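Local coordinates for protein argininosuccinate lyase (Chelativorans sp., PDB 6RXA) that is an EDDS lyase, a C-N lyase of the aspartase/fumarase superfamily, and probably also splits argininosuccinate into fumarate and arginine, at residues Q45-I59 with W208-G220. The protein carries 2 engineered substitutions. Sequence-based numbering, arbitrary orientation.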
loop_
_atom_site.group_PDB
_atom_site.type_symbol
_atom_site.label_atom_id
_atom_site.label_comp_id
_atom_site.label_asym_id
_atom_site.label_seq_id
_atom_site.Cartn_x
_atom_site.Cartn_y
_atom_site.Cartn_z
ATOM N N GLN A 45 1.638 15.453 31.480
ATOM C CA GLN A 45 1.112 16.809 31.403
ATOM C C GLN A 45 -0.409 16.802 31.425
ATOM O O GLN A 45 -1.033 17.653 32.076
ATOM C CB GLN A 45 1.632 17.496 30.144
ATOM C CG GLN A 45 3.109 17.822 30.213
ATOM C CD GLN A 45 3.445 18.790 31.335
ATOM O OE1 GLN A 45 3.085 19.967 31.282
ATOM N NE2 GLN A 45 4.138 18.296 32.359
ATOM N N ILE A 46 -1.025 15.844 30.731
ATOM C CA ILE A 46 -2.484 15.740 30.733
ATOM C C ILE A 46 -3.012 15.492 32.140
ATOM O O ILE A 46 -4.021 16.079 32.545
ATOM C CB ILE A 46 -2.940 14.668 29.727
ATOM C CG1 ILE A 46 -2.643 15.151 28.302
ATOM C CG2 ILE A 46 -4.402 14.313 29.947
ATOM C CD1 ILE A 46 -2.743 14.038 27.261
ATOM N N HIS A 47 -2.350 14.623 32.907
ATOM C CA HIS A 47 -2.809 14.393 34.275
ATOM C C HIS A 47 -2.842 15.700 35.055
ATOM O O HIS A 47 -3.788 15.974 35.803
ATOM C CB HIS A 47 -1.898 13.411 35.008
ATOM C CG HIS A 47 -1.786 12.076 34.355
ATOM N ND1 HIS A 47 -2.816 11.503 33.644
ATOM C CD2 HIS A 47 -0.752 11.203 34.290
ATOM C CE1 HIS A 47 -2.423 10.335 33.171
ATOM N NE2 HIS A 47 -1.173 10.131 33.544
ATOM N N ARG A 48 -1.798 16.515 34.908
ATOM C CA ARG A 48 -1.737 17.784 35.625
ATOM C C ARG A 48 -2.841 18.724 35.157
ATOM O O ARG A 48 -3.525 19.345 35.980
ATOM C CB ARG A 48 -0.357 18.406 35.431
ATOM C CG ARG A 48 0.743 17.650 36.159
ATOM C CD ARG A 48 2.112 18.239 35.880
ATOM N NE ARG A 48 3.129 17.631 36.739
ATOM C CZ ARG A 48 3.663 16.429 36.533
ATOM N NH1 ARG A 48 3.284 15.693 35.504
ATOM N NH2 ARG A 48 4.582 15.961 37.364
ATOM N N ALA A 49 -3.026 18.849 33.843
ATOM C CA ALA A 49 -4.053 19.756 33.334
ATOM C C ALA A 49 -5.449 19.304 33.744
ATOM O O ALA A 49 -6.296 20.133 34.112
ATOM C CB ALA A 49 -3.959 19.866 31.812
ATOM N N HIS A 50 -5.717 18.002 33.661
ATOM C CA HIS A 50 -7.026 17.494 34.054
ATOM C C HIS A 50 -7.288 17.780 35.525
ATOM O O HIS A 50 -8.368 18.259 35.896
ATOM C CB HIS A 50 -7.090 15.998 33.762
ATOM C CG HIS A 50 -8.417 15.392 34.066
ATOM N ND1 HIS A 50 -9.529 15.608 33.278
ATOM C CD2 HIS A 50 -8.813 14.579 35.071
ATOM C CE1 HIS A 50 -10.554 14.950 33.794
ATOM N NE2 HIS A 50 -10.149 14.326 34.883
ATOM N N VAL A 51 -6.293 17.525 36.378
ATOM C CA VAL A 51 -6.434 17.751 37.815
ATOM C C VAL A 51 -6.634 19.230 38.131
ATOM O O VAL A 51 -7.472 19.585 38.967
ATOM C CB VAL A 51 -5.229 17.143 38.555
ATOM C CG1 VAL A 51 -5.138 17.672 39.966
ATOM C CG2 VAL A 51 -5.321 15.622 38.548
ATOM N N VAL A 52 -5.868 20.113 37.485
ATOM C CA VAL A 52 -6.061 21.553 37.668
ATOM C C VAL A 52 -7.483 21.957 37.284
ATOM O O VAL A 52 -8.160 22.683 38.023
ATOM C CB VAL A 52 -5.000 22.342 36.879
ATOM C CG1 VAL A 52 -5.344 23.821 36.852
ATOM C CG2 VAL A 52 -3.626 22.119 37.484
ATOM N N MET A 53 -7.962 21.470 36.144
ATOM C CA MET A 53 -9.331 21.771 35.730
ATOM C C MET A 53 -10.343 21.251 36.742
ATOM O O MET A 53 -11.306 21.949 37.072
ATOM C CB MET A 53 -9.593 21.199 34.334
ATOM C CG MET A 53 -11.009 21.433 33.808
ATOM S SD MET A 53 -12.163 20.146 34.331
ATOM C CE MET A 53 -11.482 18.711 33.503
ATOM N N LEU A 54 -10.159 20.024 37.238
ATOM C CA LEU A 54 -11.097 19.505 38.227
ATOM C C LEU A 54 -11.108 20.380 39.466
ATOM O O LEU A 54 -12.142 20.505 40.134
ATOM C CB LEU A 54 -10.734 18.088 38.644
ATOM C CG LEU A 54 -10.837 16.971 37.623
ATOM C CD1 LEU A 54 -10.435 15.655 38.255
ATOM C CD2 LEU A 54 -12.249 16.876 37.077
ATOM N N THR A 55 -9.963 20.984 39.793
ATOM C CA THR A 55 -9.883 21.872 40.946
ATOM C C THR A 55 -10.656 23.162 40.689
ATOM O O THR A 55 -11.433 23.610 41.540
ATOM C CB THR A 55 -8.423 22.185 41.253
ATOM O OG1 THR A 55 -7.677 20.967 41.294
ATOM C CG2 THR A 55 -8.309 22.860 42.633
ATOM N N GLU A 56 -10.463 23.768 39.510
ATOM C CA GLU A 56 -11.241 24.950 39.150
ATOM C C GLU A 56 -12.734 24.666 39.233
ATOM O O GLU A 56 -13.522 25.540 39.613
ATOM C CB GLU A 56 -10.900 25.414 37.730
ATOM C CG GLU A 56 -9.473 25.880 37.521
ATOM C CD GLU A 56 -9.281 26.638 36.211
ATOM O OE1 GLU A 56 -8.172 27.175 35.993
ATOM O OE2 GLU A 56 -10.234 26.702 35.400
ATOM N N GLN A 57 -13.147 23.457 38.853
ATOM C CA GLN A 57 -14.558 23.095 38.818
ATOM C C GLN A 57 -15.097 22.672 40.179
ATOM O O GLN A 57 -16.293 22.370 40.282
ATOM C CB GLN A 57 -14.794 21.978 37.799
ATOM C CG GLN A 57 -14.473 22.372 36.377
ATOM C CD GLN A 57 -15.268 23.572 35.925
ATOM O OE1 GLN A 57 -14.783 24.702 35.953
ATOM N NE2 GLN A 57 -16.505 23.339 35.533
ATOM N N GLY A 58 -14.259 22.628 41.210
ATOM C CA GLY A 58 -14.695 22.217 42.531
ATOM C C GLY A 58 -14.880 20.729 42.702
ATOM O O GLY A 58 -15.391 20.297 43.741
ATOM N N ILE A 59 -14.483 19.930 41.714
ATOM C CA ILE A 59 -14.595 18.479 41.819
ATOM C C ILE A 59 -13.547 17.940 42.780
ATOM O O ILE A 59 -13.810 17.010 43.554
ATOM C CB ILE A 59 -14.506 17.850 40.417
ATOM C CG1 ILE A 59 -15.733 18.281 39.600
ATOM C CG2 ILE A 59 -14.414 16.349 40.503
ATOM C CD1 ILE A 59 -15.650 17.951 38.130
ATOM N N TRP A 208 -19.977 14.485 35.089
ATOM C CA TRP A 208 -19.201 15.428 35.879
ATOM C C TRP A 208 -19.096 16.761 35.140
ATOM O O TRP A 208 -18.929 16.779 33.918
ATOM C CB TRP A 208 -17.802 14.869 36.157
ATOM C CG TRP A 208 -17.818 13.716 37.101
ATOM C CD1 TRP A 208 -17.764 12.391 36.781
ATOM C CD2 TRP A 208 -17.907 13.786 38.521
ATOM N NE1 TRP A 208 -17.819 11.629 37.921
ATOM C CE2 TRP A 208 -17.908 12.462 39.004
ATOM C CE3 TRP A 208 -17.991 14.840 39.437
ATOM C CZ2 TRP A 208 -17.985 12.167 40.363
ATOM C CZ3 TRP A 208 -18.067 14.546 40.788
ATOM C CH2 TRP A 208 -18.060 13.218 41.238
ATOM N N PRO A 209 -19.176 17.890 35.854
ATOM C CA PRO A 209 -19.208 19.197 35.162
ATOM C C PRO A 209 -17.819 19.695 34.773
ATOM O O PRO A 209 -17.262 20.636 35.340
ATOM C CB PRO A 209 -19.901 20.097 36.193
ATOM C CG PRO A 209 -19.503 19.524 37.505
ATOM C CD PRO A 209 -19.438 18.018 37.299
ATOM N N LEU A 210 -17.241 19.070 33.753
ATOM C CA LEU A 210 -15.920 19.474 33.298
ATOM C C LEU A 210 -16.008 20.797 32.547
ATOM O O LEU A 210 -17.052 21.163 31.993
ATOM C CB LEU A 210 -15.344 18.410 32.366
ATOM C CG LEU A 210 -15.395 16.962 32.871
ATOM C CD1 LEU A 210 -14.657 16.049 31.891
ATOM C CD2 LEU A 210 -14.825 16.831 34.282
ATOM N N ASN A 211 -14.893 21.509 32.515
ATOM C CA ASN A 211 -14.717 22.655 31.627
ATOM C C ASN A 211 -13.714 22.228 30.558
ATOM O O ASN A 211 -12.495 22.307 30.764
ATOM C CB ASN A 211 -14.243 23.895 32.373
ATOM C CG ASN A 211 -14.114 25.099 31.461
ATOM O OD1 ASN A 211 -14.157 24.973 30.236
ATOM N ND2 ASN A 211 -13.939 26.272 32.054
ATOM N N ARG A 212 -14.232 21.759 29.426
ATOM C CA ARG A 212 -13.364 21.211 28.393
ATOM C C ARG A 212 -12.458 22.272 27.792
ATOM O O ARG A 212 -11.333 21.962 27.376
ATOM C CB ARG A 212 -14.223 20.561 27.313
ATOM C CG ARG A 212 -15.056 19.379 27.800
ATOM C CD ARG A 212 -15.686 18.624 26.617
ATOM N NE ARG A 212 -14.651 18.176 25.698
ATOM C CZ ARG A 212 -14.825 17.948 24.398
ATOM N NH1 ARG A 212 -16.022 18.096 23.828
ATOM N NH2 ARG A 212 -13.786 17.570 23.666
ATOM N N ASP A 213 -12.916 23.521 27.747
ATOM C CA ASP A 213 -12.095 24.595 27.210
ATOM C C ASP A 213 -10.885 24.880 28.095
ATOM O O ASP A 213 -9.824 25.252 27.584
ATOM C CB ASP A 213 -12.939 25.860 27.045
ATOM C CG ASP A 213 -13.964 25.744 25.930
ATOM O OD1 ASP A 213 -13.635 25.164 24.880
ATOM O OD2 ASP A 213 -15.094 26.241 26.106
ATOM N N ARG A 214 -11.014 24.721 29.414
ATOM C CA ARG A 214 -9.877 24.984 30.293
ATOM C C ARG A 214 -8.789 23.933 30.104
ATOM O O ARG A 214 -7.599 24.264 30.000
ATOM C CB ARG A 214 -10.330 25.028 31.753
ATOM C CG ARG A 214 -9.186 25.032 32.793
ATOM C CD ARG A 214 -8.374 26.334 32.827
ATOM N NE ARG A 214 -9.242 27.503 32.785
ATOM C CZ ARG A 214 -9.137 28.490 31.900
ATOM N NH1 ARG A 214 -9.997 29.495 31.944
ATOM N NH2 ARG A 214 -8.161 28.492 30.996
ATOM N N THR A 215 -9.165 22.652 30.101
ATOM C CA THR A 215 -8.160 21.611 29.926
ATOM C C THR A 215 -7.437 21.807 28.604
ATOM O O THR A 215 -6.209 21.676 28.524
ATOM C CB THR A 215 -8.837 20.240 29.958
ATOM O OG1 THR A 215 -9.859 20.236 30.967
ATOM C CG2 THR A 215 -7.829 19.163 30.272
ATOM N N SER A 216 -8.201 22.135 27.560
ATOM C CA SER A 216 -7.648 22.381 26.233
ATOM C C SER A 216 -6.644 23.525 26.259
ATOM O O SER A 216 -5.528 23.393 25.753
ATOM C CB SER A 216 -8.806 22.689 25.283
ATOM O OG SER A 216 -8.354 22.963 23.975
ATOM N N ALA A 217 -7.008 24.642 26.889
ATOM C CA ALA A 217 -6.114 25.793 26.952
ATOM C C ALA A 217 -4.850 25.475 27.738
ATOM O O ALA A 217 -3.747 25.882 27.350
ATOM C CB ALA A 217 -6.863 26.965 27.584
ATOM N N LEU A 218 -4.988 24.766 28.861
ATOM C CA LEU A 218 -3.828 24.430 29.675
ATOM C C LEU A 218 -2.826 23.569 28.918
ATOM O O LEU A 218 -1.628 23.584 29.243
ATOM C CB LEU A 218 -4.306 23.708 30.936
ATOM C CG LEU A 218 -4.931 24.600 32.013
ATOM C CD1 LEU A 218 -5.637 23.732 33.046
ATOM C CD2 LEU A 218 -3.856 25.470 32.652
ATOM N N LEU A 219 -3.292 22.807 27.925
ATOM C CA LEU A 219 -2.457 21.906 27.144
ATOM C C LEU A 219 -2.094 22.480 25.784
ATOM O O LEU A 219 -1.555 21.759 24.943
ATOM C CB LEU A 219 -3.139 20.547 26.989
ATOM C CG LEU A 219 -3.320 19.792 28.310
ATOM C CD1 LEU A 219 -4.302 18.658 28.126
ATOM C CD2 LEU A 219 -1.996 19.252 28.830
ATOM N N GLY A 220 -2.375 23.759 25.548
ATOM C CA GLY A 220 -1.944 24.407 24.319
ATOM C C GLY A 220 -2.764 24.136 23.081
ATOM O O GLY A 220 -2.353 24.548 21.988
HETATM O O HOH W 1 -12.493 25.405 34.707
#
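Helices 45-56 (the C-terminal part of helix 35-56) and 212-218 cross at 142°, roughly antiparallel, their axes 8.9 Å apart at closest approach. The turn before helix 212-218 joins the contact. Ala49 lies at the close approach, its CB 3.6 Å from Leu219 CG. Leu218 CD1 reaches past it to Val52 CG1, and Leu219 CD1 meets Ile46 CG1.

Met53 fills the middle. With CG anti to the backbone N (chi1 179°) and the chain then bent, its CG and CE both touch Thr215 OG1. Its SD takes a weak hydrogen bond from Asn211 N (3.6 Å). Leu210 CD2 packs against Met53 CE and, alongside, against Leu54 CD2. Ile59 CD1 sits on Pro209 CD, and its CG2 meets Trp208 CE3.

The polar edge is tied twice. Gln57 NE2 donates a nearly straight bond to Pro209 O at 2.8 Å. Arg214 NE meets the syn side of Glu56 OE2 at 2.9 Å in a salt bridge. That bond is bent (N-H...O 133°), with OE2 at the guanidinium edge, near its plane. A water bridges Glu56 OE2 and Gln57 OE1, with a weak bond from Asn211 ND2. Without the amide, as with an alanine here, Pro209 O would probably lose the Gln57 donor and the bridging water one acceptor.

Asn211 is the N-cap of helix 212-218, its OD1 accepting weak bonds from Asp213 N and Arg214 N. A Schellman motif at Gly58 ends helix 35-56. The result is a roughly antiparallel helix pair toward one end of the elongated, mostly helical subunit of the aspartase/fumarase superfamily.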